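Local coordinates for Csc2 (Thermofilum pendens, PDB 4TXD), which binds zinc and, as a Cas7-family protein of the type I-D CRISPR system, probably binds RNA in prokaryotic immune defence, at residues 23-28 with 250-255; 34-39 with 49-54; 110-115 with 343-348; 258-263 with 333-338. One frame throughout, in Å; residues are numbered along the deposited sequence.

Contact 1: 23-28 with 250-255; sequences DVLAEL and LTEPEL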
loop_
_atom_site.group_PDB
_atom_site.type_symbol
_atom_site.label_atom_id
_atom_site.label_comp_id
_atom_site.label_asym_id
_atom_site.label_seq_id
_atom_site.Cartn_x
_atom_site.Cartn_y
_atom_site.Cartn_z
ATOM N N ASP A 23 16.947 13.661 8.544
ATOM C CA ASP A 23 15.648 14.203 8.206
ATOM C C ASP A 23 15.186 13.817 6.798
ATOM O O ASP A 23 15.224 14.631 5.917
ATOM C CB ASP A 23 15.692 15.715 8.349
ATOM C CG ASP A 23 14.346 16.355 8.205
ATOM O OD1 ASP A 23 14.246 17.581 8.303
ATOM O OD2 ASP A 23 13.377 15.653 7.980
ATOM N N VAL A 24 14.741 12.583 6.598
ATOM C CA VAL A 24 14.463 12.030 5.269
ATOM C C VAL A 24 13.478 12.883 4.459
ATOM O O VAL A 24 13.614 13.002 3.242
ATOM C CB VAL A 24 13.922 10.585 5.360
ATOM C CG1 VAL A 24 13.611 10.042 3.979
ATOM C CG2 VAL A 24 14.927 9.680 6.049
ATOM N N LEU A 25 12.519 13.493 5.111
ATOM C CA LEU A 25 11.637 14.378 4.397
ATOM C C LEU A 25 12.404 15.524 3.767
ATOM O O LEU A 25 12.141 15.911 2.666
ATOM C CB LEU A 25 10.556 14.918 5.303
ATOM C CG LEU A 25 9.470 13.967 5.772
ATOM C CD1 LEU A 25 8.346 14.716 6.431
ATOM C CD2 LEU A 25 8.944 13.118 4.644
ATOM N N ALA A 26 13.351 16.080 4.495
ATOM C CA ALA A 26 14.123 17.201 3.963
ATOM C C ALA A 26 15.039 16.746 2.832
ATOM O O ALA A 26 15.275 17.492 1.880
ATOM C CB ALA A 26 14.930 17.862 5.064
ATOM N N GLU A 27 15.557 15.525 2.951
ATOM C CA GLU A 27 16.408 14.936 1.924
ATOM C C GLU A 27 15.651 14.795 0.608
ATOM O O GLU A 27 16.188 15.062 -0.469
ATOM C CB GLU A 27 16.934 13.577 2.382
ATOM C CG GLU A 27 17.713 13.652 3.686
ATOM C CD GLU A 27 18.484 12.382 3.995
ATOM O OE1 GLU A 27 19.022 12.278 5.116
ATOM O OE2 GLU A 27 18.555 11.494 3.119
ATOM N N LEU A 28 14.399 14.365 0.708
ATOM C CA LEU A 28 13.487 14.382 -0.423
ATOM C C LEU A 28 12.921 15.796 -0.453
ATOM O O LEU A 28 13.241 16.594 0.408
ATOM C CB LEU A 28 12.416 13.304 -0.261
ATOM C CG LEU A 28 13.060 11.986 0.205
ATOM C CD1 LEU A 28 12.055 10.949 0.662
ATOM C CD2 LEU A 28 13.936 11.414 -0.900
ATOM N N LEU A 250 -1.268 9.444 8.877
ATOM C CA LEU A 250 0.005 8.772 9.065
ATOM C C LEU A 250 1.002 9.671 9.780
ATOM O O LEU A 250 0.952 10.895 9.656
ATOM C CB LEU A 250 0.611 8.338 7.719
ATOM C CG LEU A 250 -0.184 7.370 6.844
ATOM C CD1 LEU A 250 0.672 6.945 5.673
ATOM C CD2 LEU A 250 -0.622 6.155 7.657
ATOM N N THR A 251 1.904 9.043 10.522
ATOM C CA THR A 251 3.114 9.711 11.004
ATOM C C THR A 251 4.173 9.738 9.906
ATOM O O THR A 251 4.038 9.047 8.899
ATOM C CB THR A 251 3.702 8.999 12.213
ATOM O OG1 THR A 251 4.097 7.685 11.819
ATOM C CG2 THR A 251 2.664 8.895 13.350
ATOM N N GLU A 252 5.235 10.483 10.132
ATOM C CA GLU A 252 6.344 10.553 9.231
ATOM C C GLU A 252 6.918 9.207 8.845
ATOM O O GLU A 252 6.997 8.926 7.694
ATOM C CB GLU A 252 7.418 11.503 9.759
ATOM C CG GLU A 252 8.705 11.504 8.979
ATOM C CD GLU A 252 9.571 12.722 9.249
ATOM O OE1 GLU A 252 9.123 13.703 9.836
ATOM O OE2 GLU A 252 10.712 12.699 8.828
ATOM N N PRO A 253 7.299 8.363 9.779
ATOM C CA PRO A 253 7.873 7.092 9.327
ATOM C C PRO A 253 6.873 6.142 8.661
ATOM O O PRO A 253 7.266 5.296 7.849
ATOM C CB PRO A 253 8.421 6.464 10.615
ATOM C CG PRO A 253 7.716 7.142 11.716
ATOM C CD PRO A 253 7.381 8.519 11.245
ATOM N N GLU A 254 5.601 6.259 9.017
ATOM C CA GLU A 254 4.578 5.446 8.370
ATOM C C GLU A 254 4.444 5.863 6.899
ATOM O O GLU A 254 4.411 5.014 5.994
ATOM C CB GLU A 254 3.255 5.580 9.120
ATOM C CG GLU A 254 3.297 4.912 10.496
ATOM C CD GLU A 254 2.088 5.242 11.365
ATOM O OE1 GLU A 254 1.213 6.024 10.940
ATOM O OE2 GLU A 254 2.029 4.709 12.487
ATOM N N LEU A 255 4.394 7.167 6.673
ATOM C CA LEU A 255 4.336 7.707 5.327
ATOM C C LEU A 255 5.538 7.293 4.486
ATOM O O LEU A 255 5.385 6.800 3.369
ATOM C CB LEU A 255 4.253 9.229 5.353
ATOM C CG LEU A 255 4.440 9.796 3.938
ATOM C CD1 LEU A 255 3.103 10.091 3.310
ATOM C CD2 LEU A 255 5.313 11.018 3.942
#
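L25 meets E252 and L255 where the short N-terminal helix 24-27 faces the start of helix 252-263 in this RRM-type Cas7 protein. A capping box opens the second helix. T251 is its N-cap, and the bond from E254 N to T251 OG1 is long and weak. The reciprocal bond from T251 N to E254 OE1 measures 3.1 Å.

L25 can be followed from the backbone outward. Its CB only grazes the glutamate, 4.2 Å from E252 OE2. CG comes next and lies 3.5 Å from E252 OE2. CD1 lies 3.6 Å from E252 OE1. CG and CD1 both sit to one side of the carboxylate plane, so the acid group rests flat against the leucine. CD2 turns toward L255.

E252 reaches across on an extended chain, with CG anti to its own backbone N (chi1 172°). The two side chains approach from opposite directions. The carboxylate of D23 lies near that of E252. R34, to one side of the two acids, forms salt bridges to both, which probably offsets their repulsion. An alanine in place of E252 would remove the carboxylate and would probably leave R34 without its second carboxylate and bare one flank of L25.

No hydrogen bond joins the two segments directly. The contact is small, with a shared arginine as its polar link. Its apolar end is a methyl pair, L25 CD2 and L255 CD2, 4.3 Å apart.

Contact 2: 34-39 with 49-54; sequences RPYLRS and KAHRIE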
loop_
_atom_site.group_PDB
_atom_site.type_symbol
_atom_site.label_atom_id
_atom_site.label_comp_id
_atom_site.label_asym_id
_atom_site.label_seq_id
_atom_site.Cartn_x
_atom_site.Cartn_y
_atom_site.Cartn_z
ATOM N N ARG A 34 5.144 18.030 6.573
ATOM C CA ARG A 34 5.160 17.875 8.034
ATOM C C ARG A 34 3.926 18.344 8.785
ATOM O O ARG A 34 3.416 17.650 9.629
ATOM C CB ARG A 34 6.397 18.538 8.626
ATOM C CG ARG A 34 7.658 17.721 8.534
ATOM C CD ARG A 34 8.303 17.484 9.888
ATOM N NE ARG A 34 9.287 16.418 9.836
ATOM C CZ ARG A 34 10.430 16.533 9.199
ATOM N NH1 ARG A 34 11.290 15.540 9.172
ATOM N NH2 ARG A 34 10.714 17.659 8.608
ATOM N N PRO A 35 3.477 19.614 8.425
ATOM C CA PRO A 35 2.281 20.043 9.159
ATOM C C PRO A 35 1.105 19.087 9.049
ATOM O O PRO A 35 0.245 19.117 9.874
ATOM C CB PRO A 35 1.880 21.327 8.472
ATOM C CG PRO A 35 3.124 21.914 8.028
ATOM C CD PRO A 35 3.854 20.774 7.473
ATOM N N TYR A 36 1.065 18.291 8.003
ATOM C CA TYR A 36 -0.044 17.411 7.747
ATOM C C TYR A 36 0.109 16.037 8.350
ATOM O O TYR A 36 -0.765 15.255 8.244
ATOM C CB TYR A 36 -0.233 17.245 6.250
ATOM C CG TYR A 36 -0.560 18.494 5.507
ATOM C CD1 TYR A 36 0.425 19.314 5.037
ATOM C CD2 TYR A 36 -1.853 18.827 5.246
ATOM C CE1 TYR A 36 0.128 20.450 4.349
ATOM C CE2 TYR A 36 -2.166 19.955 4.556
ATOM C CZ TYR A 36 -1.167 20.766 4.115
ATOM O OH TYR A 36 -1.491 21.880 3.424
ATOM N N LEU A 37 1.238 15.742 8.950
ATOM C CA LEU A 37 1.493 14.428 9.498
ATOM C C LEU A 37 1.193 14.336 10.990
ATOM O O LEU A 37 1.254 15.306 11.676
ATOM C CB LEU A 37 2.932 14.029 9.264
ATOM C CG LEU A 37 3.416 13.892 7.827
ATOM C CD1 LEU A 37 4.898 13.657 7.779
ATOM C CD2 LEU A 37 2.685 12.792 7.098
ATOM N N ARG A 38 0.891 13.156 11.474
ATOM C CA ARG A 38 0.619 12.972 12.884
ATOM C C ARG A 38 1.902 12.693 13.614
ATOM O O ARG A 38 2.831 12.265 13.035
ATOM C CB ARG A 38 -0.369 11.834 13.112
ATOM C CG ARG A 38 -1.540 11.793 12.160
ATOM C CD ARG A 38 -2.469 12.961 12.356
ATOM N NE ARG A 38 -2.994 12.984 13.693
ATOM C CZ ARG A 38 -4.163 12.481 14.047
ATOM N NH1 ARG A 38 -4.549 12.562 15.294
ATOM N NH2 ARG A 38 -4.950 11.915 13.172
ATOM N N SER A 39 1.922 12.946 14.904
ATOM C CA SER A 39 3.111 12.722 15.721
ATOM C C SER A 39 2.957 11.468 16.556
ATOM O O SER A 39 1.889 11.225 17.122
ATOM C CB SER A 39 3.377 13.915 16.647
ATOM O OG SER A 39 3.292 15.139 15.945
ATOM N N LYS A 49 -7.829 13.464 11.231
ATOM C CA LYS A 49 -7.643 14.837 10.791
ATOM C C LYS A 49 -8.230 15.012 9.405
ATOM O O LYS A 49 -8.253 14.111 8.653
ATOM C CB LYS A 49 -6.176 15.185 10.720
ATOM C CG LYS A 49 -5.495 15.166 12.053
ATOM C CD LYS A 49 -5.701 16.427 12.843
ATOM C CE LYS A 49 -5.039 16.284 14.207
ATOM N NZ LYS A 49 -3.747 16.976 14.421
ATOM N N ALA A 50 -8.681 16.196 9.082
ATOM C CA ALA A 50 -9.433 16.409 7.850
ATOM C C ALA A 50 -8.527 16.814 6.705
ATOM O O ALA A 50 -8.731 17.854 6.079
ATOM C CB ALA A 50 -10.511 17.458 8.057
ATOM N N HIS A 51 -7.509 15.998 6.451
ATOM C CA HIS A 51 -6.700 16.152 5.253
ATOM C C HIS A 51 -6.115 14.820 4.826
ATOM O O HIS A 51 -6.252 13.808 5.515
ATOM C CB HIS A 51 -5.582 17.174 5.460
ATOM C CG HIS A 51 -4.856 17.026 6.758
ATOM N ND1 HIS A 51 -4.977 17.939 7.785
ATOM C CD2 HIS A 51 -3.990 16.081 7.195
ATOM C CE1 HIS A 51 -4.219 17.560 8.798
ATOM N NE2 HIS A 51 -3.610 16.435 8.466
ATOM N N ARG A 52 -5.461 14.831 3.675
ATOM C CA ARG A 52 -4.928 13.617 3.090
ATOM C C ARG A 52 -3.705 13.964 2.268
ATOM O O ARG A 52 -3.520 15.114 1.850
ATOM C CB ARG A 52 -5.987 12.932 2.214
ATOM C CG ARG A 52 -6.354 13.735 0.967
ATOM C CD ARG A 52 -7.653 13.260 0.348
ATOM N NE ARG A 52 -8.816 13.863 0.984
ATOM C CZ ARG A 52 -10.034 13.328 0.976
ATOM N NH1 ARG A 52 -10.245 12.155 0.386
ATOM N NH2 ARG A 52 -11.038 13.955 1.574
ATOM N N ILE A 53 -2.867 12.964 2.051
ATOM C CA ILE A 53 -1.754 13.090 1.140
ATOM C C ILE A 53 -2.011 12.178 -0.061
ATOM O O ILE A 53 -2.145 10.961 0.089
ATOM C CB ILE A 53 -0.448 12.732 1.829
ATOM C CG1 ILE A 53 -0.223 13.702 3.005
ATOM C CG2 ILE A 53 0.720 12.752 0.831
ATOM C CD1 ILE A 53 0.991 13.378 3.845
ATOM N N GLU A 54 -2.131 12.780 -1.237
ATOM C CA GLU A 54 -2.193 12.023 -2.491
ATOM C C GLU A 54 -0.808 11.610 -2.968
ATOM O O GLU A 54 0.116 12.428 -2.982
ATOM C CB GLU A 54 -2.854 12.842 -3.595
ATOM C CG GLU A 54 -4.331 13.044 -3.471
ATOM C CD GLU A 54 -4.838 13.974 -4.545
ATOM O OE1 GLU A 54 -4.568 15.187 -4.438
ATOM O OE2 GLU A 54 -5.492 13.497 -5.497
HETATM O O HOH W 1 -1.400 16.592 13.378
#
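Y36 and H51 form the aromatic part of this contact, a T-shaped pair with planes at 86°. The edge of Y36 points at one face of H51. The leading atom is Y36 CD2, 3.8 Å from H51 CG and offset toward the rim of the imidazole. H51 CG sits between its backbone N and carbonyl carbon (chi1 45°), and this torsion folds the ring back toward the 3-10 segment 34-36. The same ring makes a weak hydrogen bond, from H51 NE2 to Y36 O at 3.1 Å. It is strongly bent, at 121°.

The apolar part is one methyl pair. L37 CD2 meets I53 CD1 at 3.7 Å, and the two side chains cross at about a right angle. L37 also touches L25 and E252, and I53 touches L255, so this pair faces the helices beside it.

The charged part brings two cations together. K49 CG lies over one face of the R38 guanidinium, 3.5 Å from R38 NH2. R38 is bent at its second and third torsions, which turns a face of its guanidinium to the lysine. Its planar group is held by salt bridges to D42 and D249 and by F47 O. K49 NZ donates a hydrogen bond to a water at 2.6 Å, and that water makes a weak bond to L37 O.

The contact closes the loop that leads into strand 52-61 of the antiparallel sheet. R38 and K49 touch through aliphatic carbon and a guanidinium face, while D249 also accepts from K49 N. The nearby acids probably make the pairing of like charges tolerable.

Contact 3: 110-115 with 343-348; sequences REYRDS and LFKDLW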
loop_
_atom_site.group_PDB
_atom_site.type_symbol
_atom_site.label_atom_id
_atom_site.label_comp_id
_atom_site.label_asym_id
_atom_site.label_seq_id
_atom_site.Cartn_x
_atom_site.Cartn_y
_atom_site.Cartn_z
ATOM N N ARG A 110 10.403 -8.242 7.690
ATOM C CA ARG A 110 11.138 -9.468 7.952
ATOM C C ARG A 110 12.639 -9.267 7.739
ATOM O O ARG A 110 13.457 -9.774 8.508
ATOM C CB ARG A 110 10.621 -10.593 7.077
ATOM C CG ARG A 110 9.330 -11.194 7.575
ATOM C CD ARG A 110 8.706 -12.064 6.508
ATOM N NE ARG A 110 7.477 -12.699 6.969
ATOM C CZ ARG A 110 6.540 -13.179 6.154
ATOM N NH1 ARG A 110 6.690 -13.075 4.836
ATOM N NH2 ARG A 110 5.449 -13.750 6.653
ATOM N N GLU A 111 13.000 -8.506 6.714
ATOM C CA GLU A 111 14.410 -8.234 6.451
ATOM C C GLU A 111 15.004 -7.291 7.491
ATOM O O GLU A 111 16.196 -7.377 7.811
ATOM C CB GLU A 111 14.591 -7.671 5.041
ATOM C CG GLU A 111 14.368 -8.749 3.972
ATOM C CD GLU A 111 14.509 -8.230 2.548
ATOM O OE1 GLU A 111 14.886 -7.045 2.348
ATOM O OE2 GLU A 111 14.234 -9.029 1.631
ATOM N N TYR A 112 14.180 -6.391 8.021
ATOM C CA TYR A 112 14.621 -5.529 9.106
ATOM C C TYR A 112 14.965 -6.397 10.300
ATOM O O TYR A 112 16.040 -6.260 10.903
ATOM C CB TYR A 112 13.555 -4.503 9.484
ATOM C CG TYR A 112 13.891 -3.758 10.760
ATOM C CD1 TYR A 112 14.834 -2.737 10.758
ATOM C CD2 TYR A 112 13.265 -4.079 11.969
ATOM C CE1 TYR A 112 15.154 -2.048 11.921
ATOM C CE2 TYR A 112 13.579 -3.390 13.140
ATOM C CZ TYR A 112 14.527 -2.384 13.109
ATOM O OH TYR A 112 14.853 -1.698 14.259
ATOM N N ARG A 113 14.049 -7.304 10.619
ATOM C CA ARG A 113 14.230 -8.227 11.732
ATOM C C ARG A 113 15.533 -9.006 11.607
ATOM O O ARG A 113 16.262 -9.187 12.581
ATOM C CB ARG A 113 13.057 -9.201 11.808
ATOM C CG ARG A 113 13.216 -10.287 12.853
ATOM C CD ARG A 113 12.301 -11.451 12.556
ATOM N NE ARG A 113 12.671 -12.092 11.299
ATOM C CZ ARG A 113 11.824 -12.718 10.490
ATOM N NH1 ARG A 113 10.531 -12.787 10.796
ATOM N NH2 ARG A 113 12.268 -13.265 9.365
ATOM N N ASP A 114 15.823 -9.470 10.400
ATOM C CA ASP A 114 17.004 -10.294 10.173
ATOM C C ASP A 114 18.290 -9.485 10.094
ATOM O O ASP A 114 19.374 -10.047 10.053
ATOM C CB ASP A 114 16.820 -11.113 8.903
ATOM C CG ASP A 114 15.761 -12.170 9.061
ATOM O OD1 ASP A 114 15.419 -12.487 10.220
ATOM O OD2 ASP A 114 15.276 -12.687 8.037
ATOM N N SER A 115 18.170 -8.166 10.072
ATOM C CA SER A 115 19.340 -7.310 10.103
ATOM C C SER A 115 19.795 -7.013 11.539
ATOM O O SER A 115 20.876 -6.476 11.738
ATOM C CB SER A 115 19.060 -6.001 9.382
ATOM O OG SER A 115 18.409 -5.074 10.243
ATOM N N LEU A 343 15.054 4.070 9.587
ATOM C CA LEU A 343 13.620 4.381 9.551
ATOM C C LEU A 343 12.698 3.281 10.107
ATOM O O LEU A 343 11.663 3.589 10.701
ATOM C CB LEU A 343 13.186 4.703 8.115
ATOM C CG LEU A 343 11.698 5.038 7.958
ATOM C CD1 LEU A 343 11.507 6.544 7.848
ATOM C CD2 LEU A 343 11.088 4.311 6.772
ATOM N N PHE A 344 13.043 2.016 9.910
ATOM C CA PHE A 344 12.116 0.956 10.318
ATOM C C PHE A 344 12.054 0.810 11.833
ATOM O O PHE A 344 11.117 0.212 12.366
ATOM C CB PHE A 344 12.472 -0.384 9.671
ATOM C CG PHE A 344 11.734 -0.630 8.364
ATOM C CD1 PHE A 344 11.676 0.366 7.398
ATOM C CD2 PHE A 344 11.091 -1.833 8.120
ATOM C CE1 PHE A 344 10.988 0.163 6.199
ATOM C CE2 PHE A 344 10.397 -2.047 6.921
ATOM C CZ PHE A 344 10.349 -1.045 5.961
ATOM N N LYS A 345 13.040 1.364 12.528
ATOM C CA LYS A 345 12.959 1.435 13.977
ATOM C C LYS A 345 11.877 2.439 14.359
ATOM O O LYS A 345 11.040 2.176 15.225
ATOM C CB LYS A 345 14.309 1.831 14.587
ATOM C CG LYS A 345 14.361 1.707 16.113
ATOM C CD LYS A 345 15.701 2.218 16.652
ATOM C CE LYS A 345 15.782 2.120 18.175
ATOM N NZ LYS A 345 17.086 2.623 18.718
ATOM N N ASP A 346 11.886 3.588 13.701
ATOM C CA ASP A 346 10.891 4.600 13.987
ATOM C C ASP A 346 9.513 4.138 13.517
ATOM O O ASP A 346 8.499 4.497 14.115
ATOM C CB ASP A 346 11.282 5.914 13.346
ATOM C CG ASP A 346 12.600 6.429 13.878
ATOM O OD1 ASP A 346 12.751 6.476 15.115
ATOM O OD2 ASP A 346 13.489 6.753 13.068
ATOM N N LEU A 347 9.493 3.318 12.473
ATOM C CA LEU A 347 8.249 2.731 11.988
ATOM C C LEU A 347 7.627 1.819 13.048
ATOM O O LEU A 347 6.421 1.859 13.301
ATOM C CB LEU A 347 8.494 1.944 10.700
ATOM C CG LEU A 347 7.264 1.268 10.084
ATOM C CD1 LEU A 347 6.235 2.307 9.592
ATOM C CD2 LEU A 347 7.673 0.269 8.973
ATOM N N TRP A 348 8.440 0.986 13.651
ATOM C CA TRP A 348 7.982 0.097 14.702
ATOM C C TRP A 348 7.527 0.902 15.937
ATOM O O TRP A 348 6.492 0.655 16.475
ATOM C CB TRP A 348 9.052 -0.913 15.059
ATOM C CG TRP A 348 8.945 -2.262 14.508
ATOM C CD1 TRP A 348 9.828 -2.858 13.708
ATOM C CD2 TRP A 348 7.933 -3.230 14.760
ATOM N NE1 TRP A 348 9.455 -4.109 13.422
ATOM C CE2 TRP A 348 8.284 -4.374 14.056
ATOM C CE3 TRP A 348 6.762 -3.242 15.511
ATOM C CZ2 TRP A 348 7.526 -5.507 14.081
ATOM C CZ3 TRP A 348 6.022 -4.351 15.520
ATOM C CH2 TRP A 348 6.387 -5.472 14.816
#
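Y112 carries its ring straight out from helix 94-115 toward F344, because its CG stands opposite the backbone N (chi1 170°). The F344 and W348 rings take first torsions well off the usual staggered values. The backbone of F344 points its CB at the tyrosine, and the first torsion carries the ring away.

F344 CB lies over one face of Y112. It makes a CH-pi contact, 3.9 Å from the Y112 ring centroid. The shortest carbon pair is Y112 CD1 with F344 CB, at 3.5 Å. The two side chains slide past each other in opposite directions, and F344 CD2 comes back to 3.9 Å from Y112 CB. W348 meets the tyrosine obliquely, with planes at 42°. There W348 CD1 is 3.8 Å from Y112 CE2.

The hydroxyl goes farthest. Y112 OH lies 3.6 Å from K345 CB, beside the first carbons of that extended lysine. Its hydrogen-bond partner is P340 O, so the buried polar tip is satisfied. At the other end of the residue, Y112 O accepts from both S115 N and S115 OG, the latter at 2.7 Å and on a lone pair.

W348 also connects this packing to the metal site. Its side chain is about 6 Å from the zinc ion and touches C168, a zinc ligand. It packs edge-to-face with W144 too.

The axes of segments 110-115 and 343-348 cross at -112° and come no nearer than 10.9 Å, so the tyrosine spans the gap. Around this crossing, L343 and L347 of helix 343-365 touch helix 252-263, and L347 and W348 reach helix 169-174.

Contact 4: 258-263 with 333-338; sequences TLYSLA and AAVDHK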
loop_
_atom_site.group_PDB
_atom_site.type_symbol
_atom_site.label_atom_id
_atom_site.label_comp_id
_atom_site.label_asym_id
_atom_site.label_seq_id
_atom_site.Cartn_x
_atom_site.Cartn_y
_atom_site.Cartn_z
ATOM N N THR A 258 5.612 3.669 3.734
ATOM C CA THR A 258 4.578 3.297 2.772
ATOM C C THR A 258 5.067 3.625 1.357
ATOM O O THR A 258 5.003 2.781 0.465
ATOM C CB THR A 258 3.244 3.998 3.096
ATOM O OG1 THR A 258 2.770 3.494 4.348
ATOM C CG2 THR A 258 2.183 3.720 2.025
ATOM N N LEU A 259 5.591 4.838 1.172
ATOM C CA LEU A 259 6.178 5.225 -0.117
ATOM C C LEU A 259 7.253 4.232 -0.540
ATOM O O LEU A 259 7.314 3.808 -1.688
ATOM C CB LEU A 259 6.766 6.639 -0.050
ATOM C CG LEU A 259 5.767 7.776 0.179
ATOM C CD1 LEU A 259 6.488 9.117 0.237
ATOM C CD2 LEU A 259 4.715 7.794 -0.902
ATOM N N TYR A 260 8.084 3.837 0.411
ATOM C CA TYR A 260 9.196 2.928 0.148
ATOM C C TYR A 260 8.742 1.506 -0.170
ATOM O O TYR A 260 9.354 0.816 -0.986
ATOM C CB TYR A 260 10.140 2.928 1.358
ATOM C CG TYR A 260 11.392 2.096 1.231
ATOM C CD1 TYR A 260 12.497 2.563 0.516
ATOM C CD2 TYR A 260 11.493 0.860 1.862
ATOM C CE1 TYR A 260 13.653 1.807 0.422
ATOM C CE2 TYR A 260 12.650 0.105 1.780
ATOM C CZ TYR A 260 13.725 0.584 1.059
ATOM O OH TYR A 260 14.867 -0.172 0.979
ATOM N N SER A 261 7.669 1.053 0.474
ATOM C CA SER A 261 7.149 -0.275 0.174
ATOM C C SER A 261 6.647 -0.319 -1.271
ATOM O O SER A 261 6.846 -1.303 -1.980
ATOM C CB SER A 261 6.020 -0.652 1.141
ATOM O OG SER A 261 6.520 -0.836 2.468
ATOM N N LEU A 262 5.984 0.753 -1.683
ATOM C CA LEU A 262 5.502 0.900 -3.055
ATOM C C LEU A 262 6.668 0.886 -4.046
ATOM O O LEU A 262 6.668 0.144 -5.024
ATOM C CB LEU A 262 4.729 2.205 -3.184
ATOM C CG LEU A 262 3.409 2.329 -3.932
ATOM C CD1 LEU A 262 2.603 1.056 -3.891
ATOM C CD2 LEU A 262 2.634 3.475 -3.305
ATOM N N ALA A 263 7.663 1.719 -3.764
ATOM C CA ALA A 263 8.814 1.914 -4.640
ATOM C C ALA A 263 9.658 0.657 -4.789
ATOM O O ALA A 263 10.395 0.513 -5.768
ATOM C CB ALA A 263 9.675 3.065 -4.110
ATOM N N ALA A 333 17.318 5.337 -1.875
ATOM C CA ALA A 333 18.637 5.423 -1.258
ATOM C C ALA A 333 18.567 5.984 0.162
ATOM O O ALA A 333 19.381 5.631 1.016
ATOM C CB ALA A 333 19.567 6.272 -2.122
ATOM N N ALA A 334 17.589 6.850 0.412
ATOM C CA ALA A 334 17.493 7.556 1.691
ATOM C C ALA A 334 16.915 6.679 2.799
ATOM O O ALA A 334 16.877 7.071 3.966
ATOM C CB ALA A 334 16.653 8.816 1.535
ATOM N N VAL A 335 16.455 5.495 2.423
ATOM C CA VAL A 335 15.857 4.572 3.370
ATOM C C VAL A 335 16.603 3.266 3.339
ATOM O O VAL A 335 16.747 2.641 2.284
ATOM C CB VAL A 335 14.364 4.300 3.055
ATOM C CG1 VAL A 335 13.826 3.204 3.962
ATOM C CG2 VAL A 335 13.553 5.570 3.180
ATOM N N ASP A 336 17.088 2.845 4.499
ATOM C CA ASP A 336 17.766 1.568 4.606
ATOM C C ASP A 336 17.007 0.715 5.601
ATOM O O ASP A 336 17.163 0.873 6.818
ATOM C CB ASP A 336 19.227 1.769 5.032
ATOM C CG ASP A 336 19.975 0.468 5.241
ATOM O OD1 ASP A 336 19.464 -0.619 4.884
ATOM O OD2 ASP A 336 21.115 0.543 5.753
ATOM N N HIS A 337 16.182 -0.191 5.083
ATOM C CA HIS A 337 15.319 -1.001 5.939
ATOM C C HIS A 337 16.115 -2.105 6.612
ATOM O O HIS A 337 15.582 -2.852 7.422
ATOM C CB HIS A 337 14.147 -1.592 5.140
ATOM C CG HIS A 337 14.530 -2.736 4.253
ATOM N ND1 HIS A 337 15.030 -2.556 2.980
ATOM C CD2 HIS A 337 14.494 -4.075 4.458
ATOM C CE1 HIS A 337 15.278 -3.734 2.437
ATOM N NE2 HIS A 337 14.958 -4.673 3.311
ATOM N N LYS A 338 17.402 -2.193 6.289
ATOM C CA LYS A 338 18.276 -3.187 6.913
ATOM C C LYS A 338 19.193 -2.557 7.969
ATOM O O LYS A 338 20.079 -3.213 8.511
ATOM C CB LYS A 338 19.107 -3.911 5.849
ATOM C CG LYS A 338 18.323 -4.974 5.098
ATOM C CD LYS A 338 19.186 -5.708 4.078
ATOM C CE LYS A 338 18.444 -6.915 3.509
ATOM N NZ LYS A 338 19.158 -7.534 2.353
#
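Y260 OH and H337 ND1 share a hydrogen bond of 3.1 Å, in which either could be the donor. It ties helix 252-263 to the loop after helix 328-334, where D336 makes an Asx turn. In that turn K338 N donates to D336 OD1 at 3.0 Å. The turn spans H337 and probably steadies its backbone.

The imidazole is held at two points. Its NE2 bonds to E111 of helix 94-115, so H337 bridges a glutamate and a phenol. H337 ND1 approaches Y260 at the ring edge, in its plane. The rings themselves meet obliquely.

V335 supplies the apolar half. Y260 CG lies opposite the backbone N (chi1 -177°), which swings the ring out across the valine. V335 CB meets Y260 CD1 at 3.6 Å.

L108 of helix 94-115 touches both Y260 and H337, so the contact is buried where three elements converge. A leucine at Y260 would have no hydroxyl and would probably leave H337 ND1 without this partner and V335 without a ring to cover.

The CH-pi contact comes almost straight down on the ring: V335 CG1 stands 3.6 Å from the Y260 ring centroid, 5° off the ring normal.

Contacts 3 and 4 are buried, and each is built round one tyrosine with a CH-pi contact over its face. Contacts 1 and 2 are partly buried and bring charged groups together whose mates lie largely outside each contact. R34, from segment 34-39 of contact 2, bridges the two acids of contact 1. Helix 252-263 serves both contact 1, at its start, and contact 4, farther along. Helix 343-365 of contact 3 packs on that same helix, through L347 against P253 and E254. Contacts 3 and 4 also meet directly, through E111 and H337. Contact 2 touches neither of them. Contact 3 alone comes close to the zinc site.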